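Side-chain contacts in TIR domain-containing adapter molecule 1 (Homo sapiens, PDB 4BSX), which serves as an adapter in Toll-like receptor signalling that induces interferon-beta, here represented by its helical N-terminal domain: residues A[9-12]-A[13-17]; A[49-53]-A[54-58]; A[117-120]-A[121-125]. The protein carries 2 engineered substitutions. All coordinates share one frame; numbering follows the deposited sequence.

All three contacts are local and lie within the all-helical N-terminal domain of TRIF. Interaction 1 is the start of helix 11-19 and sits nearest the middle of the chain, its centre about 9 Å from the chain's centre. It touches both others: Phe15 packs on Met49 of interaction 2, and Pro9 on Val119 of interaction 3. Interactions 2 and 3 lie on opposite sides of the chain's centre and do not meet. Each contact has a buried and a solvent side. Their chemistry follows their place: a serine N-cap at 9-17, a Schellman motif with a glycine after the last turn at 49-58, and regular mid-helix bonding with one salt bridge at 117-125.

Interaction 1 of 3, residues A[9-12]-A[13-17]; sequences PSLP and SAFDI
Ser10 caps the start of helix 11-19 by turning its hydroxyl back onto Ser13. Ser10 OG accepts from Ser13 N at 3.1 Å, with an N-H...O angle of 155°. The torsion that sets this up places OG between the backbone N and the carbonyl carbon (chi1 69°), and from there OG reaches Ser13 N. Ser13 OG lies 3.3 Å from Ser10 OG, a weak contact at best. Gly8 O is also within weak hydrogen-bonding range of Ser13 OG. The carbonyl of Ser10 is used as well and takes Ala14 N at 2.9 Å.

The tight side is formed by Leu11, Ala14 and Phe15. Phe15 N bonds to Leu11 O at 3.1 Å. One turn apart, Leu11 CD2 approaches Phe15 CE2 at 4.3 Å. The methyl of Ala14 lies beside the carbonyl oxygens of Ser10 and Leu11, with CB 3.5 Å from Ser10 O. All three side chains also pack on Met49 of helix 43-53, and Trp80 stacks on the Phe15 ring.

The other side is looser and wetter. Pro12 and Asp16 are exposed there. Pro12 O accepts from Asp16 N at 3.0 Å and also receives a water, 2.8 Å away. Asp16 CG stands beside its own backbone N (chi1 -72°), which leaves the carboxylate close to Pro12 O. Both are acceptors and cannot bond to each other. The same water donates to Asp16 OD1 and mediates between them.

The chemistry is that of a helix N-terminus. The serine hydroxyl serves an amide that has no carbonyl one turn earlier within the helix. Proline in the first turn costs no helical bond, and the bridging water probably eases the meeting of two acceptor groups.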
ATOM      1  N   PRO A   9      -7.005  -9.667  -2.459  1.00 33.55           N
ATOM      2  CA  PRO A   9      -6.216  -8.543  -1.920  1.00 23.53           C
ATOM      3  C   PRO A   9      -5.922  -7.504  -2.989  1.00 19.50           C
ATOM      4  O   PRO A   9      -5.436  -7.826  -4.076  1.00 21.09           O
ATOM      5  CB  PRO A   9      -4.915  -9.203  -1.443  1.00 24.81           C
ATOM      6  CG  PRO A   9      -5.146 -10.675  -1.566  1.00 32.67           C
ATOM      7  CD  PRO A   9      -6.176 -10.870  -2.603  1.00 38.13           C
ATOM      8  N   SER A  10      -6.238  -6.255  -2.701  1.00 20.09           N
ATOM      9  CA  SER A  10      -6.217  -5.251  -3.754  1.00 19.71           C
ATOM     10  C   SER A  10      -6.220  -3.876  -3.163  1.00 16.58           C
ATOM     11  O   SER A  10      -6.466  -3.699  -1.946  1.00 15.82           O
ATOM     12  CB  SER A  10      -7.430  -5.419  -4.694  1.00 21.16           C
ATOM     13  OG  SER A  10      -8.631  -5.080  -4.043  1.00 13.21           O
ATOM     14  N   LEU A  11      -5.933  -2.895  -4.015  1.00  8.96           N
ATOM     15  CA  LEU A  11      -5.916  -1.524  -3.561  1.00 12.53           C
ATOM     16  C   LEU A  11      -7.300  -1.170  -3.036  1.00 15.25           C
ATOM     17  O   LEU A  11      -7.408  -0.745  -1.909  1.00 19.86           O
ATOM     18  CB  LEU A  11      -5.478  -0.575  -4.672  1.00 14.55           C
ATOM     19  CG  LEU A  11      -4.149   0.115  -4.448  1.00 16.83           C
ATOM     20  CD1 LEU A  11      -3.943   1.154  -5.520  1.00  9.73           C
ATOM     21  CD2 LEU A  11      -4.013   0.739  -3.026  1.00 17.77           C
ATOM     22  N   PRO A  12      -8.363  -1.371  -3.848  1.00 22.56           N
ATOM     23  CA  PRO A  12      -9.713  -1.022  -3.352  1.00 15.11           C
ATOM     24  C   PRO A  12     -10.109  -1.782  -2.080  1.00 13.67           C
ATOM     25  O   PRO A  12     -10.795  -1.233  -1.224  1.00 12.44           O
ATOM     26  CB  PRO A  12     -10.655  -1.426  -4.520  1.00 13.00           C
ATOM     27  CG  PRO A  12      -9.793  -1.520  -5.735  1.00 17.02           C
ATOM     28  CD  PRO A  12      -8.389  -1.875  -5.245  1.00 18.18           C
ATOM     29  N   SER A  13      -9.706  -3.041  -1.963  1.00 12.38           N
ATOM     30  CA  SER A  13     -10.038  -3.808  -0.761  1.00 19.25           C
ATOM     31  C   SER A  13      -9.289  -3.302   0.473  1.00 19.22           C
ATOM     32  O   SER A  13      -9.829  -3.342   1.546  1.00 11.21           O
ATOM     33  CB  SER A  13      -9.774  -5.300  -0.920  1.00 15.23           C
ATOM     34  OG  SER A  13     -10.789  -5.898  -1.697  1.00 18.20           O
ATOM     35  N   ALA A  14      -8.048  -2.855   0.301  1.00 22.08           N
ATOM     36  CA  ALA A  14      -7.301  -2.256   1.389  1.00 15.32           C
ATOM     37  C   ALA A  14      -8.010  -0.981   1.829  1.00 17.95           C
ATOM     38  O   ALA A  14      -8.125  -0.716   3.019  1.00 19.44           O
ATOM     39  CB  ALA A  14      -5.865  -1.949   0.974  1.00 12.47           C
ATOM     40  N   PHE A  15      -8.487  -0.178   0.891  1.00 16.97           N
ATOM     41  CA  PHE A  15      -9.269   1.019   1.273  1.00 17.92           C
ATOM     42  C   PHE A  15     -10.567   0.615   2.081  1.00 17.00           C
ATOM     43  O   PHE A  15     -11.016   1.299   3.047  1.00 13.35           O
ATOM     44  CB  PHE A  15      -9.631   1.819   0.024  1.00 18.66           C
ATOM     45  CG  PHE A  15      -8.601   2.861  -0.413  1.00 15.70           C
ATOM     46  CD1 PHE A  15      -8.425   4.041   0.298  1.00  9.31           C
ATOM     47  CD2 PHE A  15      -7.890   2.694  -1.591  1.00 11.81           C
ATOM     48  CE1 PHE A  15      -7.522   5.016  -0.148  1.00 10.86           C
ATOM     49  CE2 PHE A  15      -6.974   3.665  -2.037  1.00 17.21           C
ATOM     50  CZ  PHE A  15      -6.801   4.825  -1.319  1.00 10.24           C
ATOM     51  N   ASP A  16     -11.176  -0.505   1.702  1.00 14.14           N
ATOM     52  CA  ASP A  16     -12.385  -0.966   2.389  1.00 14.22           C
ATOM     53  C   ASP A  16     -12.088  -1.408   3.813  1.00 13.28           C
ATOM     54  O   ASP A  16     -12.875  -1.204   4.732  1.00 13.19           O
ATOM     55  CB  ASP A  16     -13.067  -2.096   1.618  1.00 19.81           C
ATOM     56  CG  ASP A  16     -13.761  -1.598   0.331  1.00 26.32           C
ATOM     57  OD1 ASP A  16     -14.236  -0.448   0.323  1.00 20.26           O
ATOM     58  OD2 ASP A  16     -13.809  -2.344  -0.666  1.00 24.06           O
ATOM     59  N   ILE A  17     -10.944  -2.041   3.979  1.00 17.51           N
ATOM     60  CA  ILE A  17     -10.484  -2.476   5.288  1.00 15.91           C
ATOM     61  C   ILE A  17     -10.294  -1.295   6.234  1.00 14.93           C
ATOM     62  O   ILE A  17     -10.704  -1.362   7.388  1.00 16.90           O
ATOM     63  CB  ILE A  17      -9.213  -3.250   5.156  1.00 15.68           C
ATOM     64  CG1 ILE A  17      -9.533  -4.615   4.539  1.00 20.51           C
ATOM     65  CG2 ILE A  17      -8.581  -3.468   6.529  1.00 16.24           C
ATOM     66  CD1 ILE A  17      -8.329  -5.350   4.023  1.00 22.73           C
TER
HETATM   67  O   HOH W   1     -12.645   0.747  -2.090  1.00 22.02           O

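Interaction 2 of 3, residues A[49-53]-A[54-58]; sequences MVLLK and LGQET
Val50 and Leu54 lie side by side and point the same way, one turn apart at the end of helix 43-53. Val50 CG1 meets Leu54 CD1 at 4.0 Å. CG1 reaches this place because it is anti to the backbone N (chi1 162°). Leu18, Leu29 and Leu26 of the two preceding helices help cover the pair.

Leu51 and Gln56 are set differently: their side chains cross at a slant. The amide oxygen of Gln56, OE1, comes within 3.9 Å of Leu51 CD2. That oxygen takes its hydrogen bond from Lys30; its approach to the leucine is packing alone. Leu52 turns elsewhere, with CD2 lying 4.3 Å from Glu57 CG. The Glu57 carboxylate pairs with Arg61.

The backbone closes the turn as a Schellman motif. Gln56 N bonds to Leu51 O at 2.8 Å. Gly55 N bonds to Leu52 O at 3.1 Å, with the donor well above the carbonyl plane. Gly55 has a positive phi of 86°, where a side chain would be jammed against the preceding carbonyl.

The chemistry implies a Schellman helix end: glycine lets the chain leave the helix, amides still serve the last-turn carbonyls, and apolar contacts of Val50, Leu51 and Leu54 lie beside them.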
HETATM    1  N   MSE A  49      -3.396   7.063   2.414  1.00 10.68           N
HETATM    2  CA  MSE A  49      -4.687   6.371   2.183  1.00 12.28           C
HETATM    3  C   MSE A  49      -5.577   6.522   3.410  1.00 10.37           C
HETATM    4  O   MSE A  49      -6.808   6.721   3.299  1.00  8.56           O
HETATM    5  CB  MSE A  49      -4.452   4.899   1.866  1.00  5.31           C
HETATM    6  CG  MSE A  49      -3.789   4.668   0.485  1.00 12.25           C
HETATM    7 SE   MSE A  49      -3.068   2.831   0.268  1.00 19.00          SE
HETATM    8  CE  MSE A  49      -4.595   1.703   0.560  1.00 11.03           C
ATOM      9  N   VAL A  50      -4.956   6.441   4.587  1.00 10.40           N
ATOM     10  CA  VAL A  50      -5.668   6.682   5.873  1.00  8.59           C
ATOM     11  C   VAL A  50      -6.279   8.062   5.892  1.00  5.17           C
ATOM     12  O   VAL A  50      -7.427   8.212   6.194  1.00 10.17           O
ATOM     13  CB  VAL A  50      -4.735   6.488   7.082  1.00  4.93           C
ATOM     14  CG1 VAL A  50      -5.326   7.164   8.351  1.00  9.32           C
ATOM     15  CG2 VAL A  50      -4.542   5.013   7.298  1.00  6.00           C
ATOM     16  N   LEU A  51      -5.499   9.070   5.521  1.00  6.07           N
ATOM     17  CA  LEU A  51      -5.991  10.442   5.428  1.00  7.53           C
ATOM     18  C   LEU A  51      -7.154  10.586   4.425  1.00 11.66           C
ATOM     19  O   LEU A  51      -8.138  11.306   4.654  1.00 12.37           O
ATOM     20  CB  LEU A  51      -4.834  11.340   4.995  1.00  8.00           C
ATOM     21  CG  LEU A  51      -3.748  11.485   6.033  1.00 24.58           C
ATOM     22  CD1 LEU A  51      -2.509  12.173   5.447  1.00 25.88           C
ATOM     23  CD2 LEU A  51      -4.299  12.269   7.198  1.00 14.52           C
ATOM     24  N   LEU A  52      -7.026   9.915   3.286  1.00 17.53           N
ATOM     25  CA  LEU A  52      -8.076   9.926   2.274  1.00  9.15           C
ATOM     26  C   LEU A  52      -9.362   9.313   2.802  1.00  8.94           C
ATOM     27  O   LEU A  52     -10.443   9.843   2.546  1.00 12.39           O
ATOM     28  CB  LEU A  52      -7.625   9.151   1.027  1.00  7.00           C
ATOM     29  CG  LEU A  52      -6.548   9.796   0.159  1.00  9.09           C
ATOM     30  CD1 LEU A  52      -6.170   8.871  -0.967  1.00  9.80           C
ATOM     31  CD2 LEU A  52      -7.052  11.137  -0.348  1.00 12.51           C
ATOM     32  N   LYS A  53      -9.254   8.187   3.510  1.00 11.05           N
ATOM     33  CA  LYS A  53     -10.429   7.545   4.114  1.00 14.59           C
ATOM     34  C   LYS A  53     -11.042   8.352   5.296  1.00 18.54           C
ATOM     35  O   LYS A  53     -12.192   8.155   5.688  1.00 18.89           O
ATOM     36  CB  LYS A  53     -10.064   6.120   4.567  1.00  9.59           C
ATOM     37  CG  LYS A  53     -11.303   5.189   4.668  1.00 25.15           C
ATOM     38  CD  LYS A  53     -11.850   4.838   3.221  1.00 22.57           C
ATOM     39  CE  LYS A  53     -13.245   4.179   3.258  1.00 36.33           C
ATOM     40  NZ  LYS A  53     -13.986   4.234   1.954  1.00 29.87           N
ATOM     41  N   LEU A  54     -10.257   9.258   5.865  1.00 18.25           N
ATOM     42  CA  LEU A  54     -10.765  10.161   6.909  1.00 24.93           C
ATOM     43  C   LEU A  54     -11.365  11.409   6.287  1.00 16.11           C
ATOM     44  O   LEU A  54     -11.840  12.283   6.990  1.00 14.95           O
ATOM     45  CB  LEU A  54      -9.642  10.588   7.881  1.00  9.12           C
ATOM     46  CG  LEU A  54      -9.403   9.649   9.068  1.00 16.01           C
ATOM     47  CD1 LEU A  54      -8.036   9.814   9.660  1.00  9.72           C
ATOM     48  CD2 LEU A  54     -10.454   9.875  10.150  1.00 14.43           C
ATOM     49  N   GLY A  55     -11.313  11.535   4.966  1.00 19.03           N
ATOM     50  CA  GLY A  55     -11.841  12.740   4.352  1.00 12.81           C
ATOM     51  C   GLY A  55     -10.846  13.886   4.290  1.00 17.37           C
ATOM     52  O   GLY A  55     -11.171  14.959   3.783  1.00 24.00           O
ATOM     53  N   GLN A  56      -9.626  13.656   4.773  1.00 15.96           N
ATOM     54  CA  GLN A  56      -8.608  14.704   4.815  1.00 18.11           C
ATOM     55  C   GLN A  56      -7.741  14.668   3.549  1.00 17.16           C
ATOM     56  O   GLN A  56      -6.568  14.252   3.570  1.00 16.61           O
ATOM     57  CB  GLN A  56      -7.763  14.571   6.090  1.00 13.40           C
ATOM     58  CG  GLN A  56      -8.605  14.720   7.360  1.00 22.25           C
ATOM     59  CD  GLN A  56      -7.881  14.310   8.649  1.00 17.91           C
ATOM     60  OE1 GLN A  56      -6.747  14.728   8.915  1.00 11.61           O
ATOM     61  NE2 GLN A  56      -8.550  13.483   9.452  1.00 17.43           N
ATOM     62  N   GLU A  57      -8.342  15.129   2.464  1.00 15.50           N
ATOM     63  CA  GLU A  57      -7.761  15.115   1.131  1.00 21.17           C
ATOM     64  C   GLU A  57      -6.635  16.125   0.932  1.00 23.32           C
ATOM     65  O   GLU A  57      -5.619  15.813   0.282  1.00 16.96           O
ATOM     66  CB  GLU A  57      -8.851  15.399   0.093  1.00 22.48           C
ATOM     67  CG  GLU A  57      -9.947  14.339   0.022  1.00 27.58           C
ATOM     68  CD  GLU A  57     -10.524  14.196  -1.381  1.00 37.16           C
ATOM     69  OE1 GLU A  57      -9.958  14.805  -2.325  1.00 29.08           O
ATOM     70  OE2 GLU A  57     -11.537  13.469  -1.534  1.00 37.30           O
ATOM     71  N   THR A  58      -6.817  17.336   1.456  1.00 19.52           N
ATOM     72  CA  THR A  58      -5.776  18.363   1.373  1.00 18.03           C
ATOM     73  C   THR A  58      -4.460  17.831   1.905  1.00 19.97           C
ATOM     74  O   THR A  58      -3.421  17.969   1.243  1.00 28.82           O
ATOM     75  CB  THR A  58      -6.171  19.615   2.149  1.00 22.08           C
ATOM     76  OG1 THR A  58      -7.218  20.257   1.447  1.00 22.26           O
ATOM     77  CG2 THR A  58      -5.006  20.606   2.275  1.00 26.44           C
TER

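Interaction 3 of 3, residues A[117-120]-A[121-125]; sequences RDVA and YQEAV
Tyr121 lies across the side chain of Arg117, one turn earlier in helix 114-130. Its CB sits 3.9 Å from Arg117 O, the carbonyl that accepts Tyr121 N at 3.0 Å. CG is 4.2 Å from Arg117 O, and CD2 is 3.7 Å from that same oxygen. CD2 and CE2 then meet Arg117 CG, CD2 at 3.9 Å. This CG is anti to the arginine's backbone N (chi1 176°), which sets it against the ring. The contact is with the aliphatic stem; the guanidinium lies further off, its plane turned 39° from the ring. At the tip, OH hydrogen-bonds to Glu142 of helix 136-147. Ala100 of helix 96-108 and Ala143 of helix 136-147 also pack on the tyrosine. A leucine in its place would probably leave Glu142 without this hydroxyl partner and open a gap between the three helices.

Further along the arginine, a bend at chi3 brings NE and NH2 round to Asp118 OD1. Both bonds are weak, and the salt bridge from NH2 to OD1 measures 3.4 Å. OD1 lies in the guanidinium plane, at its edge.

On another side, Val119 and Glu123 lie alongside each other, CG1 to OE2 at 3.5 Å, and both touch Pro9. Regular i to i+4 bonds mark this as the middle of an alpha-helix, packed between neighbours as in helical-repeat folds of the TPR and IFIT kind.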
ATOM      1  N   ARG A 117      -2.344 -11.161   3.849  1.00 18.45           N
ATOM      2  CA  ARG A 117      -0.981 -10.750   3.550  1.00 19.17           C
ATOM      3  C   ARG A 117      -0.248 -11.789   2.711  1.00 19.97           C
ATOM      4  O   ARG A 117       0.535 -11.431   1.838  1.00 15.96           O
ATOM      5  CB  ARG A 117      -0.199 -10.558   4.831  1.00 19.82           C
ATOM      6  CG  ARG A 117       1.275 -10.223   4.595  1.00 27.04           C
ATOM      7  CD  ARG A 117       2.070 -10.415   5.859  1.00 29.79           C
ATOM      8  NE  ARG A 117       1.901 -11.782   6.316  1.00 33.71           N
ATOM      9  CZ  ARG A 117       1.890 -12.159   7.586  1.00 35.43           C
ATOM     10  NH1 ARG A 117       2.070 -11.266   8.559  1.00 31.82           N
ATOM     11  NH2 ARG A 117       1.700 -13.443   7.872  1.00 38.07           N
ATOM     12  N   ASP A 118      -0.473 -13.067   3.024  1.00 20.86           N
ATOM     13  CA  ASP A 118       0.254 -14.176   2.402  1.00 20.45           C
ATOM     14  C   ASP A 118      -0.120 -14.250   0.939  1.00 19.09           C
ATOM     15  O   ASP A 118       0.735 -14.350   0.046  1.00 19.71           O
ATOM     16  CB  ASP A 118      -0.128 -15.508   3.071  1.00 24.88           C
ATOM     17  CG  ASP A 118       0.494 -15.687   4.454  1.00 27.35           C
ATOM     18  OD1 ASP A 118       1.375 -14.890   4.850  1.00 29.10           O
ATOM     19  OD2 ASP A 118       0.128 -16.660   5.136  1.00 30.84           O
ATOM     20  N   VAL A 119      -1.418 -14.231   0.701  1.00 16.22           N
ATOM     21  CA  VAL A 119      -1.949 -14.245  -0.653  1.00 16.62           C
ATOM     22  C   VAL A 119      -1.364 -13.077  -1.451  1.00 22.31           C
ATOM     23  O   VAL A 119      -0.929 -13.269  -2.584  1.00 23.28           O
ATOM     24  CB  VAL A 119      -3.477 -14.157  -0.645  1.00 16.51           C
ATOM     25  CG1 VAL A 119      -4.025 -13.923  -2.055  1.00 25.63           C
ATOM     26  CG2 VAL A 119      -4.059 -15.416  -0.042  1.00 19.58           C
ATOM     27  N   ALA A 120      -1.318 -11.879  -0.863  1.00 19.87           N
ATOM     28  CA  ALA A 120      -0.709 -10.710  -1.540  1.00 20.47           C
ATOM     29  C   ALA A 120       0.806 -10.884  -1.894  1.00 18.08           C
ATOM     30  O   ALA A 120       1.225 -10.556  -3.017  1.00 16.27           O
ATOM     31  CB  ALA A 120      -0.965  -9.408  -0.716  1.00 14.91           C
ATOM     32  N   TYR A 121       1.618 -11.415  -0.973  1.00  9.00           N
ATOM     33  CA  TYR A 121       3.016 -11.666  -1.302  1.00 15.85           C
ATOM     34  C   TYR A 121       3.122 -12.687  -2.465  1.00 18.28           C
ATOM     35  O   TYR A 121       3.914 -12.525  -3.377  1.00 18.64           O
ATOM     36  CB  TYR A 121       3.857 -12.032  -0.061  1.00 11.32           C
ATOM     37  CG  TYR A 121       4.451 -10.761   0.582  1.00 11.96           C
ATOM     38  CD1 TYR A 121       5.368 -10.033  -0.086  1.00  7.70           C
ATOM     39  CD2 TYR A 121       4.006 -10.261   1.796  1.00 14.11           C
ATOM     40  CE1 TYR A 121       5.871  -8.899   0.396  1.00  8.25           C
ATOM     41  CE2 TYR A 121       4.527  -9.093   2.305  1.00 11.18           C
ATOM     42  CZ  TYR A 121       5.466  -8.419   1.584  1.00 15.75           C
ATOM     43  OH  TYR A 121       6.080  -7.255   2.011  1.00  9.12           O
ATOM     44  N   GLN A 122       2.292 -13.707  -2.450  1.00 13.35           N
ATOM     45  CA  GLN A 122       2.312 -14.682  -3.505  1.00 19.35           C
ATOM     46  C   GLN A 122       2.033 -14.026  -4.845  1.00 20.90           C
ATOM     47  O   GLN A 122       2.846 -14.134  -5.747  1.00 28.21           O
ATOM     48  CB  GLN A 122       1.277 -15.770  -3.225  1.00 22.56           C
ATOM     49  CG  GLN A 122       1.619 -16.625  -2.041  1.00 25.02           C
ATOM     50  CD  GLN A 122       0.590 -17.692  -1.815  1.00 41.32           C
ATOM     51  OE1 GLN A 122      -0.616 -17.417  -1.821  1.00 42.35           O
ATOM     52  NE2 GLN A 122       1.045 -18.925  -1.643  1.00 42.65           N
ATOM     53  N   GLU A 123       0.890 -13.357  -4.978  1.00 11.69           N
ATOM     54  CA  GLU A 123       0.539 -12.703  -6.223  1.00 24.20           C
ATOM     55  C   GLU A 123       1.658 -11.791  -6.673  1.00 15.83           C
ATOM     56  O   GLU A 123       1.901 -11.651  -7.860  1.00 12.85           O
ATOM     57  CB  GLU A 123      -0.797 -11.915  -6.099  1.00 17.34           C
ATOM     58  CG  GLU A 123      -1.990 -12.850  -5.924  1.00 42.98           C
ATOM     59  CD  GLU A 123      -3.303 -12.128  -5.630  1.00 57.19           C
ATOM     60  OE1 GLU A 123      -3.312 -10.878  -5.656  1.00 67.12           O
ATOM     61  OE2 GLU A 123      -4.331 -12.810  -5.374  1.00 54.73           O
ATOM     62  N   ALA A 124       2.326 -11.141  -5.737  1.00 17.01           N
ATOM     63  CA  ALA A 124       3.407 -10.244  -6.120  1.00 17.33           C
ATOM     64  C   ALA A 124       4.505 -11.091  -6.714  1.00 13.52           C
ATOM     65  O   ALA A 124       5.192 -10.673  -7.633  1.00 13.40           O
ATOM     66  CB  ALA A 124       3.938  -9.487  -4.914  1.00 16.43           C
ATOM     67  N   VAL A 125       4.700 -12.275  -6.140  1.00 17.89           N
ATOM     68  CA  VAL A 125       5.847 -13.101  -6.515  1.00 18.17           C
ATOM     69  C   VAL A 125       5.553 -13.628  -7.922  1.00 18.63           C
ATOM     70  O   VAL A 125       6.398 -13.542  -8.807  1.00 17.50           O
ATOM     71  CB  VAL A 125       6.106 -14.228  -5.483  1.00 19.00           C
ATOM     72  CG1 VAL A 125       6.996 -15.301  -6.062  1.00 14.40           C
ATOM     73  CG2 VAL A 125       6.731 -13.665  -4.229  1.00 22.75           C
TER